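Local atomic coordinates of BauA (Acinetobacter baumannii, PDB entry 6HCP), a protein that probably carries ferric preacinetobactin, an iron-loaded siderophore, across the outer membrane as a TonB-dependent receptor. Residues A[57-62]-A[517-521]; A[63-69]-A[136-142]; A[96-100]-A[251-256]; A[168-174]-A[191-195]; A[317-322]-A[334-338]. All blocks are in the same frame, centred on the assembly; numbering follows the deposited sequence.

Contact 1 (A[57-62]-A[517-521]); sequences FLDTPF and LKVDL. With EDO (1,2-ethanediol), chain B.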
# COMPACT_ATOMS: atom_id res chain seq x y z
N PHE A 57 1.73 -39.02 14.21
CA PHE A 57 2.73 -38.56 13.23
C PHE A 57 3.82 -39.61 12.97
O PHE A 57 4.02 -40.07 11.82
CB PHE A 57 3.30 -37.22 13.72
CG PHE A 57 4.41 -36.65 12.87
CD1 PHE A 57 4.16 -36.17 11.60
CD2 PHE A 57 5.69 -36.52 13.38
CE1 PHE A 57 5.17 -35.60 10.84
CE2 PHE A 57 6.71 -35.98 12.61
CZ PHE A 57 6.45 -35.50 11.35
N LEU A 58 4.56 -40.00 14.02
CA LEU A 58 5.73 -40.87 13.84
C LEU A 58 5.34 -42.33 13.59
O LEU A 58 6.22 -43.16 13.30
CB LEU A 58 6.62 -40.80 15.08
CG LEU A 58 7.40 -39.51 15.25
CD1 LEU A 58 8.18 -39.55 16.57
CD2 LEU A 58 8.33 -39.28 14.07
N ASP A 59 4.06 -42.66 13.73
CA ASP A 59 3.59 -44.03 13.50
C ASP A 59 2.87 -44.15 12.15
O ASP A 59 2.24 -45.17 11.88
CB ASP A 59 2.62 -44.46 14.59
CG ASP A 59 3.25 -44.58 15.97
OD1 ASP A 59 4.46 -44.84 16.02
OD2 ASP A 59 2.52 -44.35 16.96
N THR A 60 2.84 -43.07 11.36
CA THR A 60 2.03 -43.03 10.14
C THR A 60 2.94 -43.11 8.92
O THR A 60 3.73 -42.18 8.67
CB THR A 60 1.18 -41.76 10.08
OG1 THR A 60 0.31 -41.72 11.21
CG2 THR A 60 0.34 -41.68 8.83
N PRO A 61 2.87 -44.20 8.12
CA PRO A 61 3.74 -44.35 6.95
C PRO A 61 3.14 -43.68 5.71
O PRO A 61 3.16 -44.24 4.61
CB PRO A 61 3.81 -45.87 6.78
CG PRO A 61 2.44 -46.32 7.22
CD PRO A 61 2.01 -45.37 8.33
N PHE A 62 2.70 -42.45 5.91
CA PHE A 62 2.14 -41.57 4.89
C PHE A 62 2.50 -40.14 5.30
O PHE A 62 2.79 -39.91 6.49
CB PHE A 62 0.62 -41.70 4.82
CG PHE A 62 0.12 -43.07 4.43
CD1 PHE A 62 0.10 -43.46 3.10
CD2 PHE A 62 -0.26 -43.98 5.39
CE1 PHE A 62 -0.26 -44.75 2.76
CE2 PHE A 62 -0.63 -45.26 5.05
CZ PHE A 62 -0.63 -45.65 3.73
N LEU A 517 10.96 -39.95 5.57
CA LEU A 517 11.65 -39.80 6.85
C LEU A 517 10.91 -38.73 7.64
O LEU A 517 10.52 -37.70 7.07
CB LEU A 517 13.09 -39.38 6.56
CG LEU A 517 13.92 -38.93 7.76
CD1 LEU A 517 14.30 -40.13 8.62
CD2 LEU A 517 15.17 -38.19 7.29
N LYS A 518 10.61 -39.03 8.91
CA LYS A 518 10.00 -38.08 9.81
C LYS A 518 10.88 -37.95 11.07
O LYS A 518 11.40 -38.95 11.56
CB LYS A 518 8.60 -38.52 10.22
CG LYS A 518 7.61 -38.72 9.08
CD LYS A 518 6.21 -38.93 9.57
CE LYS A 518 5.20 -39.10 8.46
NZ LYS A 518 3.86 -39.29 9.02
N VAL A 519 11.08 -36.70 11.51
CA VAL A 519 11.86 -36.39 12.71
C VAL A 519 11.05 -35.44 13.58
O VAL A 519 10.67 -34.34 13.15
CB VAL A 519 13.21 -35.76 12.33
CG1 VAL A 519 14.05 -35.47 13.57
CG2 VAL A 519 13.97 -36.63 11.35
N ASP A 520 10.76 -35.87 14.82
CA ASP A 520 10.12 -35.02 15.82
C ASP A 520 11.20 -34.64 16.85
O ASP A 520 11.67 -35.49 17.59
CB ASP A 520 8.95 -35.73 16.51
CG ASP A 520 8.31 -34.91 17.61
OD1 ASP A 520 8.69 -33.74 17.78
OD2 ASP A 520 7.36 -35.42 18.23
N LEU A 521 11.70 -33.40 16.75
CA LEU A 521 12.78 -32.94 17.64
C LEU A 521 12.22 -32.61 19.03
O LEU A 521 13.00 -32.39 19.95
CB LEU A 521 13.46 -31.72 17.01
CG LEU A 521 14.12 -31.97 15.66
CD1 LEU A 521 14.58 -30.67 15.02
CD2 LEU A 521 15.28 -32.96 15.78
C1 EDO B . 4.11 -35.93 18.25
O1 EDO B . 4.97 -36.47 17.23
C2 EDO B . 4.18 -36.82 19.49
O2 EDO B . 2.96 -36.70 20.25

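Contact 2 (A[63-69]-A[136-142]); sequences NTISYTD and GRVEVLK. With EDO (1,2-ethanediol), chain H.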
# COMPACT_ATOMS: atom_id res chain seq x y z
N ASN A 63 2.53 -39.23 4.33
CA ASN A 63 2.77 -37.82 4.59
C ASN A 63 1.43 -37.16 4.93
O ASN A 63 0.53 -37.04 4.08
CB ASN A 63 3.49 -37.19 3.39
CG ASN A 63 4.00 -35.79 3.66
OD1 ASN A 63 3.43 -35.07 4.47
ND2 ASN A 63 5.09 -35.40 3.02
N THR A 64 1.26 -36.83 6.22
CA THR A 64 0.02 -36.37 6.80
C THR A 64 0.26 -35.07 7.57
O THR A 64 1.35 -34.83 8.10
CB THR A 64 -0.57 -37.39 7.77
OG1 THR A 64 0.42 -37.69 8.76
CG2 THR A 64 -1.05 -38.64 7.06
N ILE A 65 -0.78 -34.23 7.62
CA ILE A 65 -0.75 -33.05 8.48
C ILE A 65 -2.18 -32.76 8.92
O ILE A 65 -3.14 -33.02 8.18
CB ILE A 65 -0.11 -31.84 7.76
CG1 ILE A 65 0.01 -30.65 8.72
CG2 ILE A 65 -0.89 -31.47 6.51
CD1 ILE A 65 1.29 -29.91 8.63
N SER A 66 -2.33 -32.31 10.17
CA SER A 66 -3.62 -31.91 10.68
C SER A 66 -3.55 -30.51 11.27
O SER A 66 -2.77 -30.27 12.19
CB SER A 66 -4.10 -32.90 11.71
OG SER A 66 -5.29 -32.45 12.32
N TYR A 67 -4.38 -29.61 10.75
CA TYR A 67 -4.45 -28.22 11.21
C TYR A 67 -5.57 -28.10 12.24
O TYR A 67 -6.66 -28.64 12.05
CB TYR A 67 -4.73 -27.28 10.04
CG TYR A 67 -3.71 -27.36 8.94
CD1 TYR A 67 -2.47 -26.75 9.07
CD2 TYR A 67 -3.96 -28.08 7.78
CE1 TYR A 67 -1.49 -26.90 8.10
CE2 TYR A 67 -2.99 -28.23 6.80
CZ TYR A 67 -1.79 -27.54 6.91
OH TYR A 67 -0.79 -27.74 5.99
N THR A 68 -5.33 -27.29 13.27
CA THR A 68 -6.34 -27.06 14.33
C THR A 68 -7.25 -25.89 13.96
O THR A 68 -6.91 -25.02 13.15
CB THR A 68 -5.67 -26.81 15.69
OG1 THR A 68 -4.98 -25.56 15.62
CG2 THR A 68 -4.70 -27.91 16.08
N ASP A 69 -8.38 -25.82 14.67
CA ASP A 69 -9.29 -24.72 14.56
C ASP A 69 -8.61 -23.40 14.98
O ASP A 69 -9.00 -22.36 14.49
CB ASP A 69 -10.60 -24.98 15.33
CG ASP A 69 -10.46 -25.35 16.80
OD1 ASP A 69 -9.38 -25.78 17.24
OD2 ASP A 69 -11.45 -25.18 17.50
N GLY A 136 -13.02 -28.78 14.01
CA GLY A 136 -11.95 -28.79 15.00
C GLY A 136 -10.59 -29.07 14.37
O GLY A 136 -9.56 -28.65 14.90
N ARG A 137 -10.58 -29.87 13.29
CA ARG A 137 -9.35 -30.23 12.61
C ARG A 137 -9.62 -30.27 11.10
O ARG A 137 -10.71 -30.61 10.66
CB ARG A 137 -8.79 -31.59 13.03
CG ARG A 137 -8.58 -31.76 14.52
CD ARG A 137 -7.32 -31.05 15.00
NE ARG A 137 -7.09 -31.30 16.42
CZ ARG A 137 -7.42 -30.48 17.42
NH1 ARG A 137 -8.08 -29.35 17.21
NH2 ARG A 137 -7.06 -30.83 18.64
N VAL A 138 -8.60 -29.91 10.33
CA VAL A 138 -8.59 -30.11 8.90
C VAL A 138 -7.35 -30.92 8.56
O VAL A 138 -6.24 -30.44 8.78
CB VAL A 138 -8.59 -28.77 8.13
CG1 VAL A 138 -8.36 -29.00 6.64
CG2 VAL A 138 -9.87 -28.00 8.36
N GLU A 139 -7.55 -32.19 8.17
CA GLU A 139 -6.51 -33.14 8.01
C GLU A 139 -6.26 -33.40 6.51
O GLU A 139 -7.19 -33.45 5.70
CB GLU A 139 -6.88 -34.48 8.67
CG GLU A 139 -7.31 -34.37 10.12
CD GLU A 139 -7.68 -35.70 10.74
OE1 GLU A 139 -7.89 -36.70 9.98
OE2 GLU A 139 -7.68 -35.76 12.00
N VAL A 140 -4.99 -33.59 6.16
CA VAL A 140 -4.59 -33.91 4.80
C VAL A 140 -3.73 -35.16 4.85
O VAL A 140 -2.76 -35.26 5.61
CB VAL A 140 -3.82 -32.76 4.12
CG1 VAL A 140 -3.48 -33.12 2.67
CG2 VAL A 140 -4.58 -31.46 4.17
N LEU A 141 -4.05 -36.11 3.95
CA LEU A 141 -3.20 -37.25 3.68
C LEU A 141 -2.81 -37.18 2.20
O LEU A 141 -3.68 -37.10 1.35
CB LEU A 141 -3.95 -38.55 3.98
CG LEU A 141 -3.09 -39.82 3.81
CD1 LEU A 141 -3.53 -40.90 4.77
CD2 LEU A 141 -3.12 -40.32 2.38
N LYS A 142 -1.51 -37.09 1.93
CA LYS A 142 -1.03 -36.82 0.60
C LYS A 142 -0.90 -38.12 -0.19
O LYS A 142 -0.47 -39.16 0.32
CB LYS A 142 0.29 -36.04 0.64
CG LYS A 142 0.15 -34.67 1.31
CD LYS A 142 1.45 -33.94 1.48
CE LYS A 142 1.38 -32.92 2.60
NZ LYS A 142 2.57 -32.05 2.57
C1 EDO H . -0.44 -35.42 11.99
O1 EDO H . 0.27 -36.67 12.05
C2 EDO H . 0.54 -34.25 11.88
O2 EDO H . -0.19 -33.01 11.76
O HOH W 1 1.63 -40.09 1.89
O HOH W 2 -6.17 -34.46 13.73
O HOH W 3 -8.61 -27.63 19.43

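Contact 3 (A[96-100]-A[251-256]); sequences ASGGW and VDGVTR. With EDO (1,2-ethanediol), chain J.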
# COMPACT_ATOMS: atom_id res chain seq x y z
N ALA A 96 -7.50 -17.86 -7.43
CA ALA A 96 -8.49 -16.88 -7.84
C ALA A 96 -9.44 -16.59 -6.68
O ALA A 96 -9.67 -17.44 -5.79
CB ALA A 96 -9.25 -17.36 -9.06
N SER A 97 -10.01 -15.38 -6.70
CA SER A 97 -11.05 -14.99 -5.78
C SER A 97 -12.42 -15.19 -6.42
O SER A 97 -12.67 -14.74 -7.53
CB SER A 97 -10.86 -13.52 -5.35
OG SER A 97 -12.01 -13.06 -4.66
N GLY A 98 -13.35 -15.79 -5.66
CA GLY A 98 -14.74 -15.84 -6.05
C GLY A 98 -14.98 -16.71 -7.28
O GLY A 98 -15.87 -16.44 -8.07
N GLY A 99 -14.26 -17.83 -7.37
CA GLY A 99 -14.56 -18.86 -8.34
C GLY A 99 -15.84 -19.59 -7.97
O GLY A 99 -16.38 -19.44 -6.86
N TRP A 100 -16.31 -20.42 -8.90
CA TRP A 100 -17.52 -21.22 -8.66
C TRP A 100 -17.24 -22.44 -7.78
O TRP A 100 -18.17 -23.09 -7.30
CB TRP A 100 -18.17 -21.59 -9.99
CG TRP A 100 -17.23 -22.18 -10.99
CD1 TRP A 100 -16.57 -21.54 -12.00
CD2 TRP A 100 -16.88 -23.58 -11.11
NE1 TRP A 100 -15.82 -22.43 -12.72
CE2 TRP A 100 -16.06 -23.69 -12.25
CE3 TRP A 100 -17.26 -24.73 -10.43
CZ2 TRP A 100 -15.49 -24.91 -12.63
CZ3 TRP A 100 -16.71 -25.94 -10.81
CH2 TRP A 100 -15.81 -26.02 -11.88
N VAL A 251 -21.73 -16.09 -4.81
CA VAL A 251 -20.83 -15.07 -5.34
C VAL A 251 -21.55 -14.36 -6.48
O VAL A 251 -22.01 -14.98 -7.42
CB VAL A 251 -19.48 -15.63 -5.83
CG1 VAL A 251 -18.56 -14.51 -6.31
CG2 VAL A 251 -18.80 -16.48 -4.77
N ASP A 252 -21.67 -13.03 -6.35
CA ASP A 252 -22.04 -12.15 -7.45
C ASP A 252 -20.74 -11.63 -8.06
O ASP A 252 -19.83 -11.28 -7.33
CB ASP A 252 -22.92 -11.00 -6.96
CG ASP A 252 -24.34 -11.40 -6.57
OD1 ASP A 252 -24.92 -12.25 -7.25
OD2 ASP A 252 -24.83 -10.90 -5.54
N GLY A 253 -20.65 -11.63 -9.39
CA GLY A 253 -19.41 -11.38 -10.08
C GLY A 253 -18.46 -12.56 -9.95
O GLY A 253 -17.27 -12.40 -9.62
N VAL A 254 -18.99 -13.75 -10.19
CA VAL A 254 -18.21 -14.99 -10.10
C VAL A 254 -17.14 -14.99 -11.20
O VAL A 254 -17.37 -14.54 -12.34
CB VAL A 254 -19.13 -16.22 -10.19
CG1 VAL A 254 -19.88 -16.27 -11.51
CG2 VAL A 254 -18.36 -17.52 -9.99
N THR A 255 -15.96 -15.54 -10.89
CA THR A 255 -14.88 -15.62 -11.86
C THR A 255 -14.87 -17.01 -12.52
O THR A 255 -14.83 -18.04 -11.84
CB THR A 255 -13.54 -15.19 -11.23
OG1 THR A 255 -12.61 -15.09 -12.30
CG2 THR A 255 -13.04 -16.14 -10.17
N ARG A 256 -14.99 -17.00 -13.85
CA ARG A 256 -15.08 -18.20 -14.70
C ARG A 256 -13.75 -18.48 -15.39
O ARG A 256 -13.45 -19.63 -15.77
CB ARG A 256 -16.21 -18.03 -15.73
CG ARG A 256 -16.40 -19.20 -16.68
CD ARG A 256 -16.82 -20.45 -15.92
NE ARG A 256 -17.23 -21.55 -16.77
CZ ARG A 256 -17.87 -22.65 -16.35
NH1 ARG A 256 -18.27 -22.77 -15.09
NH2 ARG A 256 -18.24 -23.55 -17.24
C1 EDO J . -19.79 -26.96 -13.20
O1 EDO J . -19.53 -27.88 -14.27
C2 EDO J . -19.19 -25.62 -13.61
O2 EDO J . -20.19 -24.58 -13.63
O HOH W 4 -13.81 -21.87 -14.55

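Contact 4 (A[168-174]-A[191-195]); sequences AADEPFA and DVGRR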
# COMPACT_ATOMS: atom_id res chain seq x y z
N ALA A 168 -18.66 -30.65 22.02
CA ALA A 168 -18.62 -29.84 23.24
C ALA A 168 -17.47 -30.28 24.14
O ALA A 168 -17.37 -31.45 24.51
CB ALA A 168 -19.93 -29.91 23.96
N ALA A 169 -16.62 -29.32 24.51
CA ALA A 169 -15.65 -29.50 25.59
C ALA A 169 -16.39 -29.57 26.95
O ALA A 169 -17.57 -29.22 27.06
CB ALA A 169 -14.64 -28.38 25.56
N ASP A 170 -15.65 -29.97 27.98
CA ASP A 170 -16.20 -30.21 29.33
C ASP A 170 -16.77 -28.92 29.92
O ASP A 170 -17.92 -28.89 30.36
CB ASP A 170 -15.14 -30.84 30.24
CG ASP A 170 -14.96 -32.33 29.99
OD1 ASP A 170 -15.95 -32.99 29.60
OD2 ASP A 170 -13.82 -32.80 30.15
N GLU A 171 -16.01 -27.82 29.76
CA GLU A 171 -16.39 -26.51 30.30
C GLU A 171 -17.29 -25.78 29.31
O GLU A 171 -16.99 -25.71 28.12
CB GLU A 171 -15.13 -25.70 30.61
CG GLU A 171 -14.47 -26.10 31.92
CD GLU A 171 -15.46 -26.49 33.01
OE1 GLU A 171 -16.18 -25.59 33.48
OE2 GLU A 171 -15.58 -27.70 33.30
N PRO A 172 -18.38 -25.16 29.80
CA PRO A 172 -19.30 -24.43 28.92
C PRO A 172 -18.54 -23.33 28.17
O PRO A 172 -17.57 -22.79 28.67
CB PRO A 172 -20.35 -23.85 29.88
CG PRO A 172 -20.26 -24.74 31.11
CD PRO A 172 -18.80 -25.13 31.21
N PHE A 173 -18.97 -23.06 26.94
CA PHE A 173 -18.21 -22.25 26.00
C PHE A 173 -19.16 -21.42 25.16
O PHE A 173 -20.18 -21.93 24.70
CB PHE A 173 -17.37 -23.15 25.09
CG PHE A 173 -16.60 -22.40 24.03
CD1 PHE A 173 -15.45 -21.72 24.36
CD2 PHE A 173 -16.98 -22.48 22.70
CE1 PHE A 173 -14.68 -21.11 23.38
CE2 PHE A 173 -16.22 -21.86 21.72
CZ PHE A 173 -15.08 -21.16 22.06
N ALA A 174 -18.84 -20.14 24.99
CA ALA A 174 -19.58 -19.30 24.08
C ALA A 174 -18.68 -18.18 23.55
O ALA A 174 -18.07 -17.44 24.33
CB ALA A 174 -20.82 -18.75 24.76
N ASP A 191 -20.08 -19.54 18.29
CA ASP A 191 -19.66 -20.89 18.60
C ASP A 191 -19.99 -21.14 20.08
O ASP A 191 -19.46 -20.45 20.95
CB ASP A 191 -18.16 -21.07 18.34
CG ASP A 191 -17.67 -22.51 18.44
OD1 ASP A 191 -18.52 -23.40 18.71
OD2 ASP A 191 -16.47 -22.74 18.20
N VAL A 192 -20.91 -22.08 20.35
CA VAL A 192 -21.38 -22.33 21.73
C VAL A 192 -21.39 -23.83 22.00
O VAL A 192 -21.80 -24.62 21.15
CB VAL A 192 -22.78 -21.73 21.97
CG1 VAL A 192 -22.79 -20.22 21.78
CG2 VAL A 192 -23.85 -22.37 21.11
N GLY A 193 -20.90 -24.22 23.18
CA GLY A 193 -20.91 -25.60 23.60
C GLY A 193 -21.27 -25.75 25.07
O GLY A 193 -20.94 -24.89 25.90
N ARG A 194 -21.88 -26.89 25.40
CA ARG A 194 -22.15 -27.27 26.77
C ARG A 194 -22.37 -28.79 26.81
O ARG A 194 -22.90 -29.37 25.85
CB ARG A 194 -23.40 -26.55 27.28
CG ARG A 194 -23.70 -26.78 28.75
CD ARG A 194 -24.97 -26.07 29.18
NE ARG A 194 -24.71 -24.66 29.44
CZ ARG A 194 -24.13 -24.20 30.54
NH1 ARG A 194 -23.81 -25.02 31.52
NH2 ARG A 194 -23.84 -22.91 30.65
N ARG A 195 -21.95 -29.40 27.91
CA ARG A 195 -22.20 -30.83 28.16
C ARG A 195 -23.26 -30.98 29.26
O ARG A 195 -23.48 -30.06 30.06
CB ARG A 195 -20.88 -31.52 28.50
CG ARG A 195 -19.89 -31.49 27.35
CD ARG A 195 -18.78 -32.50 27.48
NE ARG A 195 -19.27 -33.85 27.22
CZ ARG A 195 -19.47 -34.37 26.02
NH1 ARG A 195 -20.05 -35.56 25.91
NH2 ARG A 195 -19.13 -33.70 24.93
O HOH W 5 -20.34 -28.15 29.95

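Contact 5 (A[317-322]-A[334-338]); sequences YNGASA and STLGQ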
# COMPACT_ATOMS: atom_id res chain seq x y z
N TYR A 317 -25.84 -21.50 -11.62
CA TYR A 317 -24.84 -20.64 -12.23
C TYR A 317 -25.46 -19.93 -13.42
O TYR A 317 -25.98 -20.56 -14.33
CB TYR A 317 -23.61 -21.44 -12.68
CG TYR A 317 -22.55 -20.61 -13.35
CD1 TYR A 317 -22.65 -20.26 -14.68
CD2 TYR A 317 -21.38 -20.28 -12.69
CE1 TYR A 317 -21.67 -19.53 -15.32
CE2 TYR A 317 -20.40 -19.52 -13.30
CZ TYR A 317 -20.54 -19.13 -14.62
OH TYR A 317 -19.56 -18.42 -15.26
N ASN A 318 -25.31 -18.60 -13.44
CA ASN A 318 -25.76 -17.76 -14.55
C ASN A 318 -24.63 -16.79 -14.88
O ASN A 318 -24.27 -15.98 -14.04
CB ASN A 318 -27.01 -16.99 -14.13
CG ASN A 318 -27.66 -16.18 -15.24
OD1 ASN A 318 -27.47 -16.47 -16.41
ND2 ASN A 318 -28.62 -15.37 -14.85
N GLY A 319 -24.04 -16.91 -16.06
CA GLY A 319 -22.87 -16.11 -16.38
C GLY A 319 -22.21 -16.53 -17.67
O GLY A 319 -22.87 -17.02 -18.59
N ALA A 320 -20.91 -16.27 -17.77
CA ALA A 320 -20.17 -16.68 -18.94
C ALA A 320 -19.95 -18.20 -18.88
O ALA A 320 -19.60 -18.74 -17.83
CB ALA A 320 -18.86 -15.94 -19.00
N SER A 321 -19.97 -18.85 -20.05
CA SER A 321 -19.46 -20.24 -20.09
C SER A 321 -17.95 -20.22 -20.37
O SER A 321 -17.19 -20.90 -19.70
CB SER A 321 -20.22 -21.12 -21.04
OG SER A 321 -20.35 -20.53 -22.29
N ALA A 322 -17.52 -19.28 -21.21
CA ALA A 322 -16.10 -18.98 -21.38
C ALA A 322 -15.91 -17.60 -22.05
O ALA A 322 -16.59 -17.29 -23.03
CB ALA A 322 -15.45 -20.05 -22.22
N SER A 334 -17.03 -13.39 -25.00
CA SER A 334 -17.61 -14.22 -23.97
C SER A 334 -18.96 -14.77 -24.44
O SER A 334 -19.92 -14.04 -24.66
CB SER A 334 -17.72 -13.47 -22.64
OG SER A 334 -16.45 -12.97 -22.21
N THR A 335 -19.08 -16.09 -24.41
CA THR A 335 -20.37 -16.74 -24.59
C THR A 335 -21.02 -16.91 -23.21
O THR A 335 -20.34 -17.15 -22.23
CB THR A 335 -20.19 -18.09 -25.29
OG1 THR A 335 -19.45 -18.89 -24.37
CG2 THR A 335 -19.42 -18.00 -26.59
N LEU A 336 -22.35 -16.84 -23.18
CA LEU A 336 -23.09 -16.90 -21.95
C LEU A 336 -23.77 -18.27 -21.83
O LEU A 336 -24.18 -18.83 -22.83
CB LEU A 336 -24.14 -15.78 -21.96
CG LEU A 336 -23.59 -14.37 -22.19
CD1 LEU A 336 -24.71 -13.35 -22.16
CD2 LEU A 336 -22.52 -14.04 -21.17
N GLY A 337 -23.94 -18.74 -20.60
CA GLY A 337 -24.55 -20.04 -20.32
C GLY A 337 -25.19 -20.09 -18.94
O GLY A 337 -24.96 -19.21 -18.10
N GLN A 338 -26.07 -21.06 -18.75
CA GLN A 338 -26.73 -21.29 -17.47
C GLN A 338 -26.65 -22.79 -17.15
O GLN A 338 -26.81 -23.63 -18.04
CB GLN A 338 -28.18 -20.82 -17.51
CG GLN A 338 -28.32 -19.34 -17.81
CD GLN A 338 -29.76 -18.86 -17.78
OE1 GLN A 338 -30.70 -19.65 -17.70
NE2 GLN A 338 -29.93 -17.55 -17.65

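Contact 1 (A[57-62]-A[517-521])
The ammonium group of Lys518 is gripped by three backbone carbonyls of the plug at once: its NZ donates to Phe57 O (2.9 Å), to Thr60 O (2.9 Å) and to Phe62 O (2.8 Å). The bond to Phe62 runs almost straight down its carbonyl, with a C=O...N angle of 171°, whereas Phe57 and Thr60 receive theirs at a bend and somewhat tilted from their carbonyl planes. Beyond CG the lysine is fully extended, which carries NZ from the barrel strand into a loop that curls round it through a 3-10 segment at 57-59 and an inverse gamma turn centred on Pro61. This is plug-to-barrel packing of a TonB-dependent receptor, with strand 508-520 supplying the donor and the loop before strand 64-68 the acceptors. On its way the lysine lays CD over one face of the Phe57 ring, 3.9 Å from the centroid, a CH-pi contact displaced toward the rim; Phe568 meets the same ring edge-to-face. Leu58 spans two alternate residues on the loop-facing side of the strand, CD2 on Lys518 CB and CD1 on Asp520 CB, both at 3.9 Å. Tyr38 holds Asp520 OD1, while OD2 accepts from O1 of an ethanediol at 2.8 Å.

Contact 2 (A[63-69]-A[136-142])
Asn63 opens an antiparallel ladder by accepting from Lys142 N through its backbone O, at 3.0 Å, while a water joins Asn63 N to Lys142 O. Its OD1 lies 3.5 Å from Lys142 CE; Ser529 of the barrel holds the amide nitrogen and Asp88 pairs with the lysine. Thr64 follows, with CG2 against Leu141 CG. Ile65 exchanges two backbone bonds with Val140, and its CG2 lies on Val140 CB. Ser66 N donates to O2 of an ethanediol at 2.8 Å; a water links its OG to Glu139 OE2, and Asn162 takes OE1. Tyr67 repeats the paired bonds with Val138, and Val140 CG2 meets its ring edge at CE2. Thr68, at the N-cap of helix 69-75, gives OG1 chiefly to Gly41 O and only weakly to Tyr71 N. A bend of Arg137 at chi2 (-77°) lays its guanidinium beside Thr68, CG2 over one face. Asp69 OD1 and Arg137 NH1 form a long salt bridge (3.8 Å), also bridged by a water; NH1 donates to Gly136 O at 2.8 Å, from above the carbonyl plane, and NH2 pairs with Asp36. In this pairing within the plug sheet, backbone bonds set the register, while polar ends are satisfied largely through waters and neighbouring parts of the fold.

Contact 3 (A[96-100]-A[251-256])
The indole of Trp100 carries two groups on one face: Arg256 NH1, 3.4 Å above the plane, and C2 of an ethanediol, 3.6 Å above it, both offset toward the rim. At the indole edge, in the ring plane, a water accepts from Trp100 NE1 (2.8 Å) and donates to Arg256 O (2.6 Å). The guanidinium is inclined 44° to the ring, and at its own edge it meets ethanediol O2, to which NH1 donates. Because NE1 and NH1 are both donors, their approach is packing alone, and the water provides the polar link. A bend at chi2 (64°) swings the arginine back over the indole although its CB leads away from the plug; Arg256 also makes a cation-pi contact with Tyr317. The contact joins an irregular plug loop to the end of barrel strand 238-252 and the loop that follows, the kind of plug-barrel interface found in TonB-dependent receptors. Here the backbone bond is from Thr255 N to Gly98 O, at 3.0 Å and nearly straight at hydrogen (169°), but the donor stands above the carbonyl plane. Gly98 has positive phi, and its O and CA pack on Val251 CG1. Val254 CG2 packs against that carbonyl oxygen and reaches Trp100 CB at 4.1 Å, with Val283 of the adjacent strand lining the same apolar patch.

Contact 4 (A[168-174]-A[191-195])
Gly193 N donates to Phe173 O at 2.8 Å, the shortest direct polar bond between the segments, and Phe173 N returns one to Gly193 O at 2.9 Å. The pair is thus a hydrogen-bonded antiparallel one, followed by the non-hydrogen-bonded pair of Ala174 and Val192, whose CB and CG1 touch. With chi1 at 177° the Phe173 ring swings across to the neighbouring strand, where CE2 meets Asp191 OD2 at 3.6 Å; the carboxylate arrives at the ring edge with its plane turned 84° from the ring. Lys166 and Arg205 share that acid, one on each oxygen. Just before the strand, Pro172 lies over one face of the Arg194 guanidinium, with CG 3.6 Å from NH1. The chain reverses around residues 169-171; ahead of that turn, Ala168 O accepts from Arg195 NH2 at 2.9 Å, close to the guanidinium plane, and Asp232 pairs with NH1. Asp170 OD1 packs on Arg195 CD but lies out of the guanidinium plane, so its attraction is one of charge without an N-H directed at it; a water bridges Asp170 O and Arg195 N. Segment 168-174 leads from the plug into the first barrel strand, and its pairing with 184-196 forms the opening beta hairpin of a TonB-dependent receptor barrel.

Contact 5 (A[317-322]-A[334-338])
The two strands run antiparallel through the pairs Asn318-Gln338, Gly319-Gly337 and Ala320-Leu336, then slip by one residue at a beta bulge before Ala322 pairs with Thr335. Hydroxyl and phenol bonds accompany the bulge. Thr335 OG1 donates to Ser321 OG at 2.8 Å; both hydroxyls sit between their own backbone N and carbonyl carbon (chi1 66° for Thr335 and 50° for Ser321), which turns them toward each other across the strands. Tyr317 reaches along its own segment to give its OH to Ala320 O at 2.6 Å, in the carbonyl plane and on a lone pair, so that the phenol spans the turn at 319-321. At the other end, Asn318 and Gln338 lie side by side, their amide planes almost perpendicular. Gln338 NE2 donates to Asn318 OD1 at 3.0 Å, but from well above the carbonyl plane, a bent bond. NE2 also donates to Glu407 O, its stronger partner, and Pro406 O takes the Asn318 amide nitrogen, so a loop covers this pair. Beneath these side chains the two glycines exchange nearly straight bonds, Gly337 N to Gly319 O at 2.9 Å and Gly319 N to Gly337 O at 3.2 Å. At the bulge, Ser321 N turns in to Thr335 O (2.8 Å), and Thr335 N then binds Ala322 O. Strands 302-318 and 320-325 thus form one interrupted strand alongside 331-358 in the barrel wall, with 282-297 flanking the other side of 302-318, where Asn318 bonds through its backbone to Ser282.

Contacts 1 and 3 join plug to barrel; contact 2 lies within the plug, contact 5 within the barrel wall, and contact 4 where the chain passes from plug into barrel. The first segments of contacts 1 and 2 are consecutive in the plug, and the contacts touch, Phe62 CB lying 4.2 Å from Leu141 CD1, so the lysine-gripping loop leads directly into the plug sheet. Contacts 3 and 5, with centres 12 Å apart, share Arg256: its NE lies 3.0 Å from Ser321 O, a probable hydrogen bond, linking a plug-facing loop to the bulged barrel hairpin. Contacts 1 and 3 lie on opposite sides of the chain's centre, their centres 39 Å apart. Contact 4 comes within about 6 Å of contact 2 at the nearest atoms.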